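Local coordinates for protein-tyrosine-phosphatase PTP1 (Arabidopsis thaliana, PDB 6KRW) that dephosphorylates phosphotyrosine in proteins, among them the MAP kinase MPK6, and with MKP1 represses defence-related biosynthesis, at residues I233-S238 with T246-H251; I131-T136 with R217-R222; G18-K23 with D297-L302; H251-R256 with L265-T270. All blocks are in the same frame, centred on the assembly; numbering follows the deposited sequence. Where two conformers were deposited one is given.

Contact 1. Residues I233-S238 with T246-H251; sequences IIVHCS and TYCAIH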
# COMPACT_ATOMS: atom_id res chain seq x y z
N ILE A 233 -1.49 -6.49 4.05
CA ILE A 233 -0.74 -5.26 4.44
C ILE A 233 -1.54 -4.06 3.97
O ILE A 233 -1.78 -3.93 2.77
CB ILE A 233 0.67 -5.26 3.84
CG1 ILE A 233 1.50 -6.40 4.41
CG2 ILE A 233 1.33 -3.90 4.00
CD1 ILE A 233 2.79 -6.61 3.70
N ILE A 234 -1.95 -3.22 4.90
CA ILE A 234 -2.58 -1.94 4.54
C ILE A 234 -1.53 -1.01 3.99
O ILE A 234 -0.50 -0.84 4.64
CB ILE A 234 -3.39 -1.36 5.70
CG1 ILE A 234 -4.62 -2.22 5.99
CG2 ILE A 234 -3.78 0.07 5.40
CD1 ILE A 234 -5.31 -1.87 7.29
N VAL A 235 -1.78 -0.40 2.86
CA VAL A 235 -0.91 0.65 2.29
C VAL A 235 -1.77 1.84 1.97
O VAL A 235 -2.81 1.66 1.30
CB VAL A 235 -0.07 0.21 1.09
CG1 VAL A 235 0.90 1.30 0.68
CG2 VAL A 235 0.65 -1.10 1.33
N HIS A 236 -1.42 3.02 2.48
CA HIS A 236 -2.24 4.20 2.17
C HIS A 236 -1.35 5.43 2.04
O HIS A 236 -0.28 5.50 2.68
CB HIS A 236 -3.35 4.40 3.19
CG HIS A 236 -2.95 5.06 4.47
ND1 HIS A 236 -2.96 6.42 4.59
CD2 HIS A 236 -2.68 4.54 5.68
CE1 HIS A 236 -2.59 6.75 5.84
NE2 HIS A 236 -2.40 5.60 6.54
N CYS A 237 -1.81 6.39 1.28
CA CYS A 237 -1.22 7.75 1.24
C CYS A 237 -2.40 8.68 1.42
O CYS A 237 -3.09 8.55 2.43
CB CYS A 237 -0.41 7.96 -0.05
SG CYS A 237 -1.23 7.45 -1.58
N SER A 238 -2.63 9.59 0.50
CA SER A 238 -3.83 10.44 0.61
C SER A 238 -4.97 9.79 -0.19
O SER A 238 -6.00 9.51 0.41
CB SER A 238 -3.55 11.83 0.19
OG SER A 238 -4.63 12.64 0.55
N THR A 246 2.94 2.76 -6.13
CA THR A 246 4.39 2.66 -6.33
C THR A 246 4.97 1.72 -5.26
O THR A 246 5.74 0.86 -5.61
CB THR A 246 5.00 4.07 -6.31
OG1 THR A 246 4.37 4.91 -7.27
CG2 THR A 246 6.49 4.07 -6.55
N TYR A 247 4.66 1.95 -3.97
CA TYR A 247 5.19 1.05 -2.91
C TYR A 247 4.76 -0.40 -3.20
O TYR A 247 5.58 -1.32 -3.17
CB TYR A 247 4.77 1.47 -1.50
CG TYR A 247 5.33 0.46 -0.55
CD1 TYR A 247 6.67 0.52 -0.17
CD2 TYR A 247 4.57 -0.61 -0.12
CE1 TYR A 247 7.22 -0.51 0.56
CE2 TYR A 247 5.12 -1.64 0.62
CZ TYR A 247 6.45 -1.57 0.97
OH TYR A 247 6.97 -2.63 1.60
N CYS A 248 3.48 -0.60 -3.46
CA CYS A 248 2.97 -1.98 -3.72
C CYS A 248 3.74 -2.61 -4.89
O CYS A 248 4.06 -3.78 -4.83
CB CYS A 248 1.47 -1.96 -4.00
SG CYS A 248 0.47 -1.57 -2.55
N ALA A 249 4.02 -1.85 -5.95
CA ALA A 249 4.72 -2.39 -7.13
C ALA A 249 6.11 -2.87 -6.74
O ALA A 249 6.58 -3.92 -7.20
CB ALA A 249 4.75 -1.41 -8.26
N ILE A 250 6.82 -2.08 -5.92
CA ILE A 250 8.20 -2.49 -5.52
C ILE A 250 8.12 -3.75 -4.67
O ILE A 250 8.85 -4.74 -4.94
CB ILE A 250 8.88 -1.31 -4.79
CG1 ILE A 250 9.01 -0.09 -5.70
CG2 ILE A 250 10.21 -1.77 -4.18
CD1 ILE A 250 9.25 1.24 -4.93
N HIS A 251 7.28 -3.74 -3.65
CA HIS A 251 7.14 -4.88 -2.72
C HIS A 251 6.72 -6.14 -3.46
O HIS A 251 7.33 -7.21 -3.31
CB HIS A 251 6.16 -4.45 -1.63
CG HIS A 251 5.90 -5.42 -0.55
ND1 HIS A 251 5.95 -5.04 0.77
CD2 HIS A 251 5.56 -6.73 -0.55
CE1 HIS A 251 5.63 -6.07 1.53
NE2 HIS A 251 5.41 -7.12 0.75

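Contact 2. Residues I131-T136 with R217-R222; sequences IIVMLT and REILKR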
# COMPACT_ATOMS: atom_id res chain seq x y z
N ILE A 131 0.04 -5.02 9.52
CA ILE A 131 0.93 -3.88 9.13
C ILE A 131 0.06 -2.80 8.53
O ILE A 131 -0.78 -3.11 7.68
CB ILE A 131 2.00 -4.32 8.11
CG1 ILE A 131 2.87 -5.46 8.64
CG2 ILE A 131 2.82 -3.14 7.61
CD1 ILE A 131 3.75 -5.12 9.77
N ILE A 132 0.37 -1.56 8.83
CA ILE A 132 -0.07 -0.35 8.10
C ILE A 132 1.15 0.40 7.61
O ILE A 132 2.01 0.76 8.42
CB ILE A 132 -0.96 0.55 8.96
CG1 ILE A 132 -2.21 -0.18 9.44
CG2 ILE A 132 -1.28 1.81 8.21
CD1 ILE A 132 -2.93 0.54 10.58
N VAL A 133 1.23 0.62 6.32
CA VAL A 133 2.23 1.45 5.64
C VAL A 133 1.57 2.76 5.28
O VAL A 133 0.65 2.78 4.43
CB VAL A 133 2.89 0.76 4.44
CG1 VAL A 133 3.89 1.65 3.76
CG2 VAL A 133 3.46 -0.58 4.82
N MET A 134 2.06 3.83 5.88
CA MET A 134 1.52 5.18 5.66
C MET A 134 2.56 6.02 4.93
O MET A 134 3.65 6.25 5.51
CB MET A 134 1.21 5.81 7.02
CG MET A 134 0.68 7.20 6.90
SD MET A 134 0.16 7.79 8.49
CE MET A 134 -0.45 9.39 7.98
N LEU A 135 2.27 6.53 3.74
CA LEU A 135 3.25 7.18 2.84
C LEU A 135 2.92 8.65 2.65
O LEU A 135 3.24 9.21 1.63
CB LEU A 135 3.24 6.44 1.49
CG LEU A 135 3.57 4.96 1.60
CD1 LEU A 135 3.28 4.27 0.25
CD2 LEU A 135 5.00 4.72 2.03
N THR A 136 2.34 9.28 3.67
CA THR A 136 1.97 10.71 3.55
C THR A 136 2.16 11.37 4.92
O THR A 136 2.09 10.67 5.89
CB THR A 136 0.52 10.88 3.10
OG1 THR A 136 0.13 12.24 2.88
CG2 THR A 136 -0.47 10.23 4.04
N ARG A 217 12.97 1.32 0.56
CA ARG A 217 13.51 -0.06 0.62
C ARG A 217 13.61 -0.54 2.07
O ARG A 217 13.45 -1.74 2.29
CB ARG A 217 14.82 -0.14 -0.16
CG ARG A 217 14.60 -0.06 -1.66
CD ARG A 217 15.85 -0.28 -2.47
NE ARG A 217 16.93 0.61 -2.10
CZ ARG A 217 18.01 0.27 -1.40
NH1 ARG A 217 18.16 -0.97 -0.95
NH2 ARG A 217 18.93 1.17 -1.16
N GLU A 218 13.87 0.35 3.04
CA GLU A 218 13.88 -0.12 4.44
C GLU A 218 12.49 -0.63 4.84
O GLU A 218 12.41 -1.61 5.59
CB GLU A 218 14.38 1.00 5.35
CG GLU A 218 14.51 0.51 6.78
CD GLU A 218 15.11 1.51 7.75
OE1 GLU A 218 16.01 2.26 7.36
OE2 GLU A 218 14.54 1.59 8.81
N ILE A 219 11.42 0.01 4.36
CA ILE A 219 10.06 -0.51 4.67
C ILE A 219 9.97 -1.95 4.16
O ILE A 219 9.57 -2.84 4.91
CB ILE A 219 8.98 0.36 4.03
CG1 ILE A 219 9.03 1.81 4.50
CG2 ILE A 219 7.59 -0.27 4.23
CD1 ILE A 219 8.10 2.75 3.78
N LEU A 220 10.40 -2.19 2.92
CA LEU A 220 10.32 -3.57 2.38
C LEU A 220 11.20 -4.52 3.19
O LEU A 220 10.77 -5.64 3.50
CB LEU A 220 10.73 -3.54 0.90
CG LEU A 220 10.88 -4.91 0.24
CD1 LEU A 220 9.57 -5.70 0.33
CD2 LEU A 220 11.30 -4.75 -1.22
N LYS A 221 12.40 -4.06 3.56
CA LYS A 221 13.32 -4.93 4.34
C LYS A 221 12.68 -5.31 5.68
O LYS A 221 12.83 -6.49 6.09
CB LYS A 221 14.64 -4.22 4.54
CG LYS A 221 15.46 -4.05 3.28
CD LYS A 221 16.74 -3.25 3.51
CE LYS A 221 17.47 -2.92 2.23
NZ LYS A 221 17.96 -4.14 1.53
N ARG A 222 11.98 -4.38 6.32
CA ARG A 222 11.33 -4.70 7.62
C ARG A 222 10.16 -5.66 7.42
O ARG A 222 9.82 -6.40 8.34
CB ARG A 222 10.89 -3.41 8.31
CG ARG A 222 12.06 -2.56 8.79
CD ARG A 222 11.61 -1.27 9.44
NE ARG A 222 12.78 -0.54 9.95
CZ ARG A 222 13.43 -0.83 11.06
NH1 ARG A 222 14.49 -0.11 11.40
NH2 ARG A 222 13.01 -1.84 11.81

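Contact 3. Residues G18-K23 with D297-L302; sequences GVFRGK and DELEDL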
# COMPACT_ATOMS: atom_id res chain seq x y z
N GLY A 18 19.74 -8.01 -14.19
CA GLY A 18 20.24 -7.67 -15.53
C GLY A 18 19.15 -7.04 -16.37
O GLY A 18 19.43 -6.07 -17.13
N VAL A 19 17.92 -7.56 -16.26
CA VAL A 19 16.80 -6.99 -17.04
C VAL A 19 16.43 -5.59 -16.55
O VAL A 19 16.37 -4.67 -17.38
CB VAL A 19 15.60 -7.95 -17.01
CG1 VAL A 19 14.38 -7.26 -17.57
CG2 VAL A 19 15.94 -9.25 -17.75
N PHE A 20 16.21 -5.41 -15.25
CA PHE A 20 15.79 -4.08 -14.73
C PHE A 20 16.91 -3.05 -14.93
O PHE A 20 16.61 -1.90 -15.26
CB PHE A 20 15.36 -4.22 -13.27
CG PHE A 20 13.97 -4.76 -13.11
CD1 PHE A 20 12.88 -3.91 -13.18
CD2 PHE A 20 13.73 -6.09 -12.82
CE1 PHE A 20 11.59 -4.38 -13.00
CE2 PHE A 20 12.43 -6.57 -12.68
CZ PHE A 20 11.37 -5.72 -12.80
N ARG A 21 18.16 -3.46 -14.73
CA ARG A 21 19.29 -2.52 -14.91
C ARG A 21 19.35 -2.11 -16.39
O ARG A 21 19.61 -0.94 -16.68
CB ARG A 21 20.59 -3.16 -14.42
CG ARG A 21 21.79 -2.22 -14.41
CD ARG A 21 23.01 -3.00 -13.95
NE ARG A 21 23.08 -3.11 -12.50
CZ ARG A 21 23.75 -4.04 -11.84
NH1 ARG A 21 24.41 -5.00 -12.47
NH2 ARG A 21 23.75 -4.03 -10.52
N GLY A 22 19.12 -3.07 -17.29
CA GLY A 22 19.11 -2.73 -18.72
C GLY A 22 18.02 -1.73 -19.04
O GLY A 22 18.24 -0.86 -19.90
N LYS A 23 16.87 -1.83 -18.38
CA LYS A 23 15.77 -0.84 -18.57
C LYS A 23 16.22 0.55 -18.11
O LYS A 23 15.98 1.52 -18.84
CB LYS A 23 14.52 -1.31 -17.83
CG LYS A 23 13.92 -2.60 -18.37
CD LYS A 23 13.10 -2.36 -19.60
CE LYS A 23 12.43 -3.62 -20.11
NZ LYS A 23 11.24 -3.94 -19.30
N ASP A 297 17.84 -1.14 -7.05
CA ASP A 297 18.66 -0.91 -5.82
C ASP A 297 18.46 -2.10 -4.88
O ASP A 297 19.44 -2.58 -4.29
CB ASP A 297 18.28 0.40 -5.14
CG ASP A 297 18.73 1.61 -5.93
OD1 ASP A 297 19.49 1.43 -6.90
OD2 ASP A 297 18.27 2.73 -5.59
N GLU A 298 17.22 -2.62 -4.80
CA GLU A 298 16.97 -3.72 -3.86
C GLU A 298 17.60 -5.01 -4.39
O GLU A 298 18.15 -5.79 -3.60
CB GLU A 298 15.50 -3.87 -3.52
CG GLU A 298 15.27 -4.85 -2.39
CD GLU A 298 15.91 -4.48 -1.07
OE1 GLU A 298 16.28 -3.31 -0.93
OE2 GLU A 298 16.00 -5.35 -0.21
N LEU A 299 17.47 -5.27 -5.69
CA LEU A 299 18.10 -6.47 -6.30
C LEU A 299 19.63 -6.41 -6.15
O LEU A 299 20.22 -7.49 -5.99
CB LEU A 299 17.71 -6.58 -7.77
CG LEU A 299 16.26 -7.00 -8.03
CD1 LEU A 299 15.90 -6.88 -9.50
CD2 LEU A 299 16.00 -8.42 -7.52
N GLU A 300 20.24 -5.22 -6.15
CA GLU A 300 21.70 -5.10 -5.90
C GLU A 300 22.01 -5.49 -4.46
O GLU A 300 23.00 -6.23 -4.26
CB GLU A 300 22.17 -3.68 -6.22
CG GLU A 300 22.25 -3.41 -7.69
CD GLU A 300 22.61 -1.98 -8.07
OE1 GLU A 300 22.63 -1.08 -7.18
OE2 GLU A 300 22.89 -1.78 -9.28
N ASP A 301 21.18 -5.08 -3.50
CA ASP A 301 21.36 -5.48 -2.08
C ASP A 301 21.21 -7.00 -1.95
O ASP A 301 22.05 -7.62 -1.28
CB ASP A 301 20.34 -4.81 -1.17
CG ASP A 301 20.74 -3.41 -0.75
OD1 ASP A 301 21.81 -2.96 -1.17
OD2 ASP A 301 19.96 -2.81 -0.01
N LEU A 302 20.19 -7.57 -2.60
CA LEU A 302 19.87 -9.01 -2.42
C LEU A 302 21.00 -9.87 -3.00
O LEU A 302 21.21 -10.98 -2.50
CB LEU A 302 18.52 -9.33 -3.06
CG LEU A 302 17.30 -8.78 -2.31
CD1 LEU A 302 16.07 -8.78 -3.21
CD2 LEU A 302 17.05 -9.55 -1.02
O HOH W 1 22.65 -0.24 -11.35

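Contact 4. Residues H251-R256 with L265-T270; sequences HNTIQR and LDLAKT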
# COMPACT_ATOMS: atom_id res chain seq x y z
N HIS A 251 7.28 -3.74 -3.65
CA HIS A 251 7.14 -4.88 -2.72
C HIS A 251 6.72 -6.14 -3.46
O HIS A 251 7.33 -7.21 -3.31
CB HIS A 251 6.16 -4.45 -1.63
CG HIS A 251 5.90 -5.42 -0.55
ND1 HIS A 251 5.95 -5.04 0.77
CD2 HIS A 251 5.56 -6.73 -0.55
CE1 HIS A 251 5.63 -6.07 1.53
NE2 HIS A 251 5.41 -7.12 0.75
N ASN A 252 5.71 -5.99 -4.30
CA ASN A 252 5.15 -7.15 -5.02
C ASN A 252 6.17 -7.70 -6.03
O ASN A 252 6.32 -8.94 -6.17
CB ASN A 252 3.89 -6.69 -5.73
CG ASN A 252 3.16 -7.80 -6.46
OD1 ASN A 252 3.09 -7.76 -7.70
ND2 ASN A 252 2.64 -8.75 -5.71
N THR A 253 6.88 -6.82 -6.73
CA THR A 253 7.83 -7.27 -7.75
C THR A 253 8.93 -8.09 -7.08
O THR A 253 9.32 -9.16 -7.59
CB THR A 253 8.39 -6.09 -8.55
OG1 THR A 253 7.30 -5.47 -9.25
CG2 THR A 253 9.47 -6.54 -9.51
N ILE A 254 9.54 -7.53 -6.04
CA ILE A 254 10.65 -8.25 -5.35
C ILE A 254 10.16 -9.61 -4.83
O ILE A 254 10.85 -10.61 -5.07
CB ILE A 254 11.25 -7.36 -4.26
CG1 ILE A 254 11.93 -6.14 -4.88
CG2 ILE A 254 12.18 -8.17 -3.36
CD1 ILE A 254 13.17 -6.42 -5.66
N GLN A 255 9.00 -9.65 -4.17
CA GLN A 255 8.50 -10.94 -3.64
C GLN A 255 8.30 -11.94 -4.77
O GLN A 255 8.57 -13.13 -4.58
CB GLN A 255 7.22 -10.74 -2.87
CG GLN A 255 7.45 -10.11 -1.51
CD GLN A 255 6.24 -10.11 -0.64
OE1 GLN A 255 5.12 -9.94 -1.12
NE2 GLN A 255 6.45 -10.28 0.67
N ARG A 256 7.74 -11.48 -5.88
CA ARG A 256 7.44 -12.42 -6.99
C ARG A 256 8.73 -12.92 -7.64
O ARG A 256 8.79 -14.08 -8.01
CB ARG A 256 6.48 -11.75 -7.97
CG ARG A 256 5.05 -11.72 -7.45
CD ARG A 256 4.17 -10.77 -8.22
NE ARG A 256 4.13 -11.09 -9.65
CZ ARG A 256 3.94 -10.20 -10.60
NH1 ARG A 256 3.66 -8.95 -10.28
NH2 ARG A 256 3.93 -10.59 -11.87
N LEU A 265 9.11 -9.66 -14.12
CA LEU A 265 10.06 -8.84 -14.91
C LEU A 265 9.33 -7.82 -15.76
O LEU A 265 9.96 -6.87 -16.22
CB LEU A 265 10.98 -9.72 -15.75
CG LEU A 265 12.29 -10.11 -15.06
CD1 LEU A 265 12.05 -10.86 -13.76
CD2 LEU A 265 13.14 -10.94 -15.99
N ASP A 266 8.03 -8.01 -15.98
CA ASP A 266 7.24 -7.05 -16.78
C ASP A 266 6.52 -6.13 -15.80
O ASP A 266 5.38 -6.39 -15.40
CB ASP A 266 6.32 -7.84 -17.71
CG ASP A 266 5.60 -6.99 -18.74
OD1 ASP A 266 5.54 -5.79 -18.58
OD2 ASP A 266 5.07 -7.58 -19.68
N LEU A 267 7.21 -5.04 -15.43
CA LEU A 267 6.61 -4.11 -14.46
C LEU A 267 5.37 -3.43 -15.06
O LEU A 267 4.41 -3.15 -14.33
CB LEU A 267 7.65 -3.08 -14.02
CG LEU A 267 7.15 -2.06 -13.02
CD1 LEU A 267 6.76 -2.71 -11.71
CD2 LEU A 267 8.22 -1.02 -12.78
N ALA A 268 5.37 -3.18 -16.38
CA ALA A 268 4.19 -2.53 -16.99
C ALA A 268 2.97 -3.45 -16.82
O ALA A 268 1.87 -2.96 -16.52
CB ALA A 268 4.43 -2.23 -18.44
N LYS A 269 3.17 -4.75 -17.00
CA LYS A 269 2.06 -5.72 -16.81
C LYS A 269 1.59 -5.72 -15.36
O LYS A 269 0.37 -5.73 -15.08
CB LYS A 269 2.54 -7.09 -17.26
CG LYS A 269 1.47 -8.16 -17.28
CD LYS A 269 2.01 -9.50 -17.77
CE LYS A 269 0.94 -10.50 -18.12
NZ LYS A 269 0.31 -11.04 -16.89
N THR A 270 2.53 -5.63 -14.40
CA THR A 270 2.14 -5.55 -12.98
C THR A 270 1.30 -4.31 -12.73
O THR A 270 0.30 -4.38 -12.02
CB THR A 270 3.38 -5.59 -12.09
OG1 THR A 270 4.03 -6.84 -12.28
CG2 THR A 270 3.01 -5.38 -10.63
O HOH W 2 6.59 -6.40 -11.80
O HOH W 3 3.67 -8.87 -14.25

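Contact 1. Residues I233-S238 with T246-H251
A chi1 of -174° at V235 turns CG2 away from its own carbonyl carbon and toward the helix, where it sits 3.9 Å from C248 SG and approaches the Y247 ring obliquely, 4.2 Å from CD2. These residues belong to the strand-loop-helix unit that carries the HCX5R signature of protein tyrosine phosphatases: strand 233-236 leads into the phosphate-binding loop with the nucleophile C237, and helix 242-259 leaves it. The axes of the two segments pass 9.5 Å apart, with 140° between their directions. Fit between side chains, rather than bonding, therefore spaces helix from strand. A chi1 of -178° sends the H251 ring away from its backbone N and toward the sheet; in one of two modelled conformers I233 CD1 lies 3.6 Å from H251 CE1, a contact the alternate position may not keep. The polar atoms of the buried aromatic residues are satisfied to the side: Y247 OH and H251 ND1 are 2.7 Å apart in a nearly straight hydrogen bond, and H251 NE2 is bonded to S104, so both ring nitrogens hold the imidazole against rotation. Toward the loop, H236 ND1 donates to C237 O over 3.0 Å, meeting a lone pair in the carbonyl plane.

Contact 2. Residues I131-T136 with R217-R222
V133, in the extended backbone of strand 131-134, and I219, on helix 217-222, mark the nearest approach of the two backbones, their CA atoms 8.1 Å apart. That interval is bridged by one isoleucine working with both of its branches. At I219, CG1 stands anti to the carbonyl carbon (chi1 -59°) and CG2 anti to the backbone N, which parts the two methyl-bearing arms and lets each find its own partner. The short arm meets V133 tip to tip, CG2 resting 4.2 Å from V133 CG2 and equally far from V133 CG1, between the two prongs of the valine. The long arm runs on past the end of the strand and passes L135 at a slant, its CD1 4.1 Å from L135 CD2. All three residues are buried, and methyl groups do all the touching. On the outer side of the helix the chemistry changes: R222 takes E218 side-on, NE at 3.0 Å and NH1 at 3.1 Å from the same OE2, in a salt bridge one turn long. NE uses the anti lone pair of that oxygen, whereas NH1 comes from above the carboxylate plane; the oxygen itself stays in the guanidinium plane. L135 also leans on V235 and Y247, and its side chain is about 4 Å from that of the nucleophile C237, which places this packing next to the catalytic loop. Strand 131-134 lies between parallel strands 233-236 and 194-200 within the sheet; helix 214-223 rests against it, touches Y247 and H251 of helix 242-259, and reaches helix 285-303 through the salt bridges of R217 and K221.

Contact 3. Residues G18-K23 with D297-L302
R21 and E300 join helices 7-24 and 285-303 by a salt bridge in which NH2 of the arginine donates to OE2 of the glutamate over 2.7 Å, at an N-H...O angle of 159°. The carboxylate oxygen lies at the guanidinium edge and is met on its anti side, somewhat out of the carboxylate plane, the two flat groups being turned 48° from each other. A bend at chi3 (-82°) swings the end of the arginine across the glutamate, whose chain is extended beyond CG. Water 1 closes a second path: it accepts from R21 NE at 3.1 Å and donates to E300 OE2 at 2.6 Å, so OE2 accepts from both R21 NH2 and the water. A leucine in place of R21 has no guanidinium, and would probably leave E300 without its charged mate and free to turn. Deeper in, F20 and L299 cross at about a right angle, the ring's CD2 4.0 Å from L299 CD1. F20 also touches T253 and I257, while L299 packs on L17 and I254. The contact thus ties an N-terminal helix to the C-terminal one, far from the catalytic centre, with an apolar interior edged by a charged pair that is partly exposed and water-linked, and so probably screened by solvent.

Contact 4. Residues H251-R256 with L265-T270
R256 runs alongside T270, the two side chains pointing opposite ways, with the edge of its guanidinium overlapping the threonine's hydroxyl and methyl. NH1 donates to T270 OG1 over 2.9 Å, the oxygen tilted slightly from the guanidinium plane, and gives its other N-H to N252 OD1, also 2.9 Å away and nearly in that plane. A bend at chi3 (58°) folds the arginine back along its own helix, where a single nitrogen can serve a residue one turn earlier and a residue of the neighbouring segment. The rest of the group is held too: NE forms a salt bridge with D261, and NH2 bonds S263 and water 3. A methionine in its place has no side-chain N-H, and would probably leave D261 without its countercharge and N252 OD1 and T270 OG1 without this donor. T270 OG1 is a junction, bonded also to water 3 at 2.9 Å and to water 2 at 2.6 Å. Water 2 in turn donates to T253 OG1, which is bonded as well to A249 O of the preceding turn. Beside this polar network, L267 crosses T253 at about a right angle, with CD1 3.7 Å from T253 OG1. D266 N-caps the second helix: its OD1 accepts from K269 N at 3.0 Å, from above the carboxylate plane. The bonds of T270 and the packing of L267 join the start of helix 267-277 to the later turns of helix 242-259; L267 continues onto C291 and Y292 of helix 285-303, and T253 onto I295 of that helix and F20 of helix 7-24.

In the fold
The chemistry of these contacts changes with distance from the sheet. Contacts 1 and 2 form the core: their strands are neighbours in the sheet, bonded backbone to backbone, and both pack apolar groups of the central strands against helices. Contact 4 is also buried, but it lies farther out and joins helix to helix through one direct hydrogen bond and two bridging waters; it shares H251 and helix 242-259 with contact 1. Contact 3, some 22 Å from the chain's centre, lies nearest the surface and alone has a salt bridge between its segments. It is tied inward nonetheless, to contact 2 by R217 and K221 with D301, and to contact 4 by F20 on T253.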